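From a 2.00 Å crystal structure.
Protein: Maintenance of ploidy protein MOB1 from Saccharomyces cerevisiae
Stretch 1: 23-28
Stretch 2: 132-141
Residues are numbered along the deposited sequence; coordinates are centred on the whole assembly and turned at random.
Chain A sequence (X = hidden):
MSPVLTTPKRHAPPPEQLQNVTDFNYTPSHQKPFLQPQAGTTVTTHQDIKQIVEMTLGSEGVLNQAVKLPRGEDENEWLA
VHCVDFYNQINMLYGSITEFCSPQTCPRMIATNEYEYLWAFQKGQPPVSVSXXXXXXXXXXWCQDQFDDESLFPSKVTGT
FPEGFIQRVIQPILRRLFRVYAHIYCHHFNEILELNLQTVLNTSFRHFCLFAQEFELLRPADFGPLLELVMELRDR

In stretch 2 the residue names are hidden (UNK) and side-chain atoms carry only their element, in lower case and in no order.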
# COMPACT_ATOMS: atom_id res chain seq x y z
N ASP A 23 -18.42 4.93 -3.80
CA ASP A 23 -18.14 5.72 -5.01
C ASP A 23 -17.28 6.96 -4.71
O ASP A 23 -16.59 7.48 -5.59
CB ASP A 23 -19.47 6.13 -5.69
CG ASP A 23 -20.49 4.96 -5.82
OD1 ASP A 23 -20.16 3.77 -5.62
OD2 ASP A 23 -21.67 5.25 -6.14
N PHE A 24 -17.33 7.39 -3.45
CA PHE A 24 -16.78 8.68 -3.03
C PHE A 24 -15.59 8.60 -2.07
O PHE A 24 -15.33 9.59 -1.38
CB PHE A 24 -17.91 9.58 -2.47
CG PHE A 24 -19.13 9.66 -3.39
CD1 PHE A 24 -19.06 10.39 -4.59
CD2 PHE A 24 -20.30 8.98 -3.07
CE1 PHE A 24 -20.16 10.42 -5.48
CE2 PHE A 24 -21.42 9.02 -3.93
CZ PHE A 24 -21.35 9.74 -5.13
N ASN A 25 -14.88 7.46 -2.05
CA ASN A 25 -13.56 7.31 -1.42
C ASN A 25 -12.43 7.85 -2.31
O ASN A 25 -12.57 7.93 -3.51
CB ASN A 25 -13.25 5.82 -1.10
CG ASN A 25 -14.33 5.15 -0.30
OD1 ASN A 25 -15.17 5.80 0.34
ND2 ASN A 25 -14.34 3.82 -0.35
N TYR A 26 -11.28 8.15 -1.71
CA TYR A 26 -10.10 8.59 -2.45
C TYR A 26 -9.72 7.54 -3.53
O TYR A 26 -9.68 6.34 -3.24
CB TYR A 26 -8.93 8.81 -1.48
CG TYR A 26 -7.62 9.13 -2.20
CD1 TYR A 26 -7.49 10.30 -2.95
CD2 TYR A 26 -6.54 8.24 -2.18
CE1 TYR A 26 -6.30 10.60 -3.67
CE2 TYR A 26 -5.33 8.55 -2.90
CZ TYR A 26 -5.24 9.71 -3.63
OH TYR A 26 -4.09 10.06 -4.32
N THR A 27 -9.55 8.02 -4.78
CA THR A 27 -8.97 7.24 -5.91
C THR A 27 -7.45 7.46 -6.08
O THR A 27 -6.99 8.55 -6.39
CB THR A 27 -9.72 7.51 -7.26
OG1 THR A 27 -11.13 7.33 -7.08
CG2 THR A 27 -9.25 6.52 -8.37
N PRO A 28 -6.62 6.40 -5.84
CA PRO A 28 -5.19 6.65 -6.02
C PRO A 28 -4.79 6.91 -7.48
O PRO A 28 -5.47 6.49 -8.39
CB PRO A 28 -4.53 5.38 -5.41
CG PRO A 28 -5.65 4.75 -4.50
CD PRO A 28 -6.89 5.04 -5.36
N UNK A 132 -13.40 14.10 4.52
CA UNK A 132 -11.94 13.87 4.38
C UNK A 132 -11.62 13.31 2.98
O UNK A 132 -10.70 13.76 2.33
c UNK A 132 -11.42 12.90 5.46
N UNK A 133 -12.37 12.30 2.51
CA UNK A 133 -11.96 11.78 1.17
C UNK A 133 -12.16 12.76 -0.01
O UNK A 133 -11.42 12.71 -0.99
c UNK A 133 -12.82 10.54 1.02
c UNK A 133 -14.09 10.89 1.85
c UNK A 133 -13.52 11.56 3.06
N UNK A 134 -13.15 13.67 0.08
CA UNK A 134 -13.30 14.72 -0.91
C UNK A 134 -12.12 15.68 -0.88
O UNK A 134 -11.61 16.03 -1.93
n UNK A 134 -16.57 16.06 -5.10
c UNK A 134 -15.85 16.88 -4.09
c UNK A 134 -14.62 15.52 -0.72
c UNK A 134 -15.32 15.94 -3.07
c UNK A 134 -14.83 16.63 -1.78
N UNK A 135 -11.72 16.10 0.32
CA UNK A 135 -10.55 16.92 0.57
C UNK A 135 -9.27 16.29 -0.05
O UNK A 135 -8.56 16.92 -0.84
c UNK A 135 -6.80 18.39 2.42
c UNK A 135 -7.87 17.59 2.21
o UNK A 135 -5.85 20.46 2.94
c UNK A 135 -9.37 19.37 2.70
c UNK A 135 -6.99 19.70 2.76
c UNK A 135 -8.28 20.21 2.92
c UNK A 135 -9.18 18.04 2.37
c UNK A 135 -10.34 17.10 2.09
N UNK A 136 -9.04 15.03 0.29
CA UNK A 136 -7.81 14.32 -0.12
C UNK A 136 -7.76 14.16 -1.65
O UNK A 136 -6.77 14.52 -2.29
c UNK A 136 -7.64 12.98 0.65
c UNK A 136 -6.36 12.18 0.15
c UNK A 136 -7.51 13.27 2.13
N UNK A 137 -8.89 13.75 -2.21
CA UNK A 137 -9.04 13.68 -3.65
C UNK A 137 -8.69 14.98 -4.35
O UNK A 137 -7.88 14.98 -5.28
c UNK A 137 -10.76 13.09 -5.51
o UNK A 137 -10.02 10.85 -5.54
c UNK A 137 -10.47 13.19 -4.01
c UNK A 137 -10.11 11.89 -6.19
o UNK A 137 -9.73 11.97 -7.39
N UNK A 138 -9.35 16.09 -3.96
CA UNK A 138 -9.12 17.42 -4.55
C UNK A 138 -7.66 17.85 -4.41
O UNK A 138 -7.06 18.39 -5.37
c UNK A 138 -10.01 18.45 -3.82
s UNK A 138 -11.81 18.35 -4.24
N UNK A 139 -7.10 17.69 -3.21
CA UNK A 139 -5.73 18.09 -2.93
C UNK A 139 -4.75 17.32 -3.78
O UNK A 139 -3.86 17.94 -4.36
c UNK A 139 -3.91 18.20 -0.93
c UNK A 139 -3.94 18.37 0.60
c UNK A 139 -5.33 17.92 -1.45
c UNK A 139 -2.96 17.07 -1.12
N UNK A 140 -4.86 15.99 -3.80
CA UNK A 140 -3.90 15.14 -4.55
C UNK A 140 -4.01 15.39 -6.05
O UNK A 140 -2.99 15.48 -6.71
se UNK A 140 -2.04 13.54 -2.13
c UNK A 140 -3.91 13.29 -2.80
c UNK A 140 -1.50 11.72 -2.58
c UNK A 140 -4.14 13.66 -4.27
N UNK A 141 -5.22 15.50 -6.59
CA UNK A 141 -5.41 15.85 -8.02
C UNK A 141 -4.84 17.26 -8.32
O UNK A 141 -4.32 17.48 -9.39
n UNK A 141 -4.66 11.39 -6.98
n UNK A 141 -5.66 12.69 -8.56
n UNK A 141 -6.94 11.40 -7.10
c UNK A 141 -6.77 13.28 -9.34
c UNK A 141 -5.76 11.83 -7.56
c UNK A 141 -6.90 15.81 -8.47
c UNK A 141 -7.58 14.39 -8.61

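Position 132 opens the helical stretch with a single side-chain carbon, which lies beyond the reach of stretch 1; one carbon and nothing more is Ala 132. At position 133 three carbons close a ring onto the backbone N and lie against the backbone of Phe 24 and Tyr 26; this is Pro 133. CB of Pro 133 packs 3.6 Å from O of Phe 24 and 3.9 Å from N of Tyr 26, so the ring supports the loop backbone where the CA atoms of the two stretches come nearest, CA of Tyr 26 and CA of Pro 133 being 5.2 Å apart.

Position 134 carries four carbons in a row ending in nitrogen and points away from the loop: Lys 134. At position 135 one carbon leads to a six-carbon ring bearing an oxygen, a phenol out of reach of stretch 1, hence Tyr 135. Position 136 has three carbons, one carrying the other two, and points toward the loop, where it meets the aromatic ring of Tyr 26. This is Val 136, whose CG1 sits 3.8 Å from CD1 of Tyr 26 and over one face of the ring, in a CH-pi contact.

Position 137 shows three carbons, the third carrying two oxygens, one of them close to the backbone of Thr 27. This is Glu 137. Its OE1 accepts a nearly straight hydrogen bond from N of Thr 27 at 3.0 Å.

Position 138 has one carbon and a sulfur and points away: Cys 138. Position 139 has four carbons, forked at the second, and does not touch the loop: Leu 139. The unbranched side chain at position 140 runs through two carbons, selenium and a last carbon, and touches Tyr 26; it is Met 140, present as selenomethionine. Its CG lies 3.7 Å from CE1 of Tyr 26, and its CE 3.5 Å from OH of Tyr 26. Position 141 has three carbons, a nitrogen, then a carbon bearing two more nitrogens, a guanidinium reaching Tyr 26 and Thr 27: Arg 141. Its NH2 donates to OH of Tyr 26 at 3.0 Å, and its NH1 makes a weak hydrogen bond to O of Thr 27 at 2.9 Å.

The contact centres on the buried ring of Tyr 26. Glu 137 and Arg 141, one helical turn apart, are joined by a salt bridge from NH1 of Arg 141 to OE2 of Glu 137, 2.9 Å long, so apolar packing and a linked polar pair together hold the irregular loop against the helix.

Stretch 2, residues 132-141: APKYVECLMR
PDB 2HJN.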